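PDB 5LPF: kallikrein-10 from Homo sapiens, which belongs to the kallikrein subfamily of secreted serine proteases and has a tumor-suppressor role in breast and prostate cancer. Local coordinates for residues G64-R69 with G108-A113. Sequence-based numbering, arbitrary orientation.
Sequences GEQLRR and GPRVRA
Glu65 and Arg110 illustrate how one carboxylate oxygen can serve two donors at the edge of a barrel. Arg110 NE reaches Glu65 OE1 at 3.3 Å in a salt bridge whose hydrogen bond is weak and bent, 134° at the hydrogen, although the carboxylate and guanidinium planes lie only 16° apart. Gln66 NE2 gives Glu65 OE1 a second weak bond, 3.4 Å long but straighter. Glu65 is exposed and poorly ordered, in keeping with two weak bonds. The other end of the Gln66 amide is satisfied by the chain itself, Gln66 OE1 accepting from the backbone N of Val106. Gln66 NE2 and Arg110 NH1 are both donors and do not bond each other. Val111 CG2, set anti to its own carbonyl carbon, lies against Gln66 NE2, and Val111 also rests on Val54 of strand 51-54. The Arg110 chain bends at chi3 (-94°), which turns NE toward Glu65. A leucine at Arg110 would probably leave Glu65 OE1 with its amide donor but without its charged mate. The contact ties segment 64-69, which lies on strand 66-75 in the first of the two six-stranded beta-barrels of the trypsin fold, to the loop leading to the second.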
loop_
_atom_site.group_PDB
_atom_site.type_symbol
_atom_site.label_atom_id
_atom_site.label_comp_id
_atom_site.label_asym_id
_atom_site.label_seq_id
_atom_site.Cartn_x
_atom_site.Cartn_y
_atom_site.Cartn_z
ATOM N N GLY A 64 12.191 -15.680 9.776
ATOM C CA GLY A 64 11.728 -14.398 9.299
ATOM C C GLY A 64 12.675 -13.269 9.662
ATOM O O GLY A 64 13.578 -13.408 10.489
ATOM N N GLU A 65 12.435 -12.128 9.025
ATOM C CA GLU A 65 13.269 -10.966 9.276
ATOM C C GLU A 65 12.936 -10.406 10.650
ATOM O O GLU A 65 13.710 -10.572 11.598
ATOM C CB GLU A 65 13.060 -9.902 8.196
ATOM C CG GLU A 65 14.263 -9.677 7.294
ATOM C CD GLU A 65 15.439 -9.052 8.024
ATOM O OE1 GLU A 65 15.256 -8.561 9.160
ATOM O OE2 GLU A 65 16.553 -9.051 7.461
ATOM N N GLN A 66 11.773 -9.774 10.780
ATOM C CA GLN A 66 11.316 -9.283 12.069
ATOM C C GLN A 66 9.813 -9.455 12.138
ATOM O O GLN A 66 9.098 -9.051 11.217
ATOM C CB GLN A 66 11.671 -7.810 12.277
ATOM C CG GLN A 66 13.126 -7.558 12.557
ATOM C CD GLN A 66 13.507 -6.150 12.194
ATOM O OE1 GLN A 66 13.338 -5.213 12.974
ATOM N NE2 GLN A 66 13.913 -5.974 10.951
ATOM N N LEU A 67 9.339 -10.035 13.231
ATOM C CA LEU A 67 7.930 -10.347 13.407
ATOM C C LEU A 67 7.437 -9.505 14.569
ATOM O O LEU A 67 7.989 -9.580 15.672
ATOM C CB LEU A 67 7.712 -11.835 13.685
ATOM C CG LEU A 67 8.350 -12.889 12.776
ATOM C CD1 LEU A 67 8.103 -14.271 13.352
ATOM C CD2 LEU A 67 7.827 -12.807 11.350
ATOM N N ARG A 68 6.423 -8.689 14.319
ATOM C CA ARG A 68 5.866 -7.834 15.350
ATOM C C ARG A 68 4.365 -8.049 15.404
ATOM O O ARG A 68 3.710 -8.294 14.386
ATOM C CB ARG A 68 6.157 -6.342 15.105
ATOM C CG ARG A 68 7.622 -5.934 15.187
ATOM C CD ARG A 68 8.220 -6.132 16.571
ATOM N NE ARG A 68 9.545 -5.522 16.657
ATOM C CZ ARG A 68 10.660 -6.093 16.216
ATOM N NH1 ARG A 68 10.613 -7.292 15.652
ATOM N NH2 ARG A 68 11.821 -5.463 16.331
ATOM N N ARG A 69 3.836 -7.956 16.610
ATOM C CA ARG A 69 2.408 -7.923 16.845
ATOM C C ARG A 69 1.936 -6.480 16.864
ATOM O O ARG A 69 2.678 -5.569 17.239
ATOM C CB ARG A 69 2.058 -8.619 18.154
ATOM C CG ARG A 69 2.486 -10.065 18.194
ATOM C CD ARG A 69 1.534 -10.836 19.067
ATOM N NE ARG A 69 0.177 -10.793 18.537
ATOM C CZ ARG A 69 -0.547 -11.868 18.252
ATOM N NH1 ARG A 69 -1.773 -11.731 17.770
ATOM N NH2 ARG A 69 -0.050 -13.079 18.461
ATOM N N GLY A 108 17.429 -0.529 9.615
ATOM C CA GLY A 108 18.619 -0.952 8.911
ATOM C C GLY A 108 18.369 -1.124 7.428
ATOM O O GLY A 108 17.251 -0.945 6.949
ATOM N N PRO A 109 19.395 -1.531 6.675
ATOM C CA PRO A 109 19.229 -1.611 5.211
ATOM C C PRO A 109 18.113 -2.553 4.807
ATOM O O PRO A 109 17.343 -2.279 3.876
ATOM C CB PRO A 109 20.601 -2.110 4.739
ATOM C CG PRO A 109 21.120 -2.905 5.904
ATOM C CD PRO A 109 20.627 -2.194 7.136
ATOM N N ARG A 110 18.024 -3.674 5.520
ATOM C CA ARG A 110 16.964 -4.653 5.334
ATOM C C ARG A 110 15.587 -4.045 5.565
ATOM O O ARG A 110 14.652 -4.292 4.795
ATOM C CB ARG A 110 17.208 -5.798 6.313
ATOM C CG ARG A 110 18.054 -5.320 7.500
ATOM C CD ARG A 110 17.970 -6.233 8.706
ATOM N NE ARG A 110 16.949 -5.819 9.668
ATOM C CZ ARG A 110 17.147 -4.911 10.619
ATOM N NH1 ARG A 110 16.176 -4.597 11.463
ATOM N NH2 ARG A 110 18.320 -4.309 10.730
ATOM N N VAL A 111 15.436 -3.279 6.643
ATOM C CA VAL A 111 14.139 -2.821 7.127
ATOM C C VAL A 111 14.250 -1.341 7.468
ATOM O O VAL A 111 14.947 -0.972 8.422
ATOM C CB VAL A 111 13.668 -3.627 8.345
ATOM C CG1 VAL A 111 12.331 -3.112 8.849
ATOM C CG2 VAL A 111 13.581 -5.100 7.996
ATOM N N ARG A 112 13.531 -0.500 6.730
ATOM C CA ARG A 112 13.419 0.916 7.048
ATOM C C ARG A 112 12.027 1.391 6.682
ATOM O O ARG A 112 11.320 0.764 5.891
ATOM C CB ARG A 112 14.392 1.823 6.272
ATOM C CG ARG A 112 15.813 1.385 6.153
ATOM C CD ARG A 112 16.220 1.231 4.690
ATOM N NE ARG A 112 16.094 2.480 3.941
ATOM C CZ ARG A 112 16.468 2.632 2.674
ATOM N NH1 ARG A 112 16.989 1.611 2.004
ATOM N NH2 ARG A 112 16.319 3.805 2.074
ATOM N N ALA A 113 11.650 2.525 7.256
ATOM C CA ALA A 113 10.388 3.121 6.881
ATOM C C ALA A 113 10.497 3.674 5.464
ATOM O O ALA A 113 11.592 3.876 4.932
ATOM C CB ALA A 113 10.003 4.231 7.860
#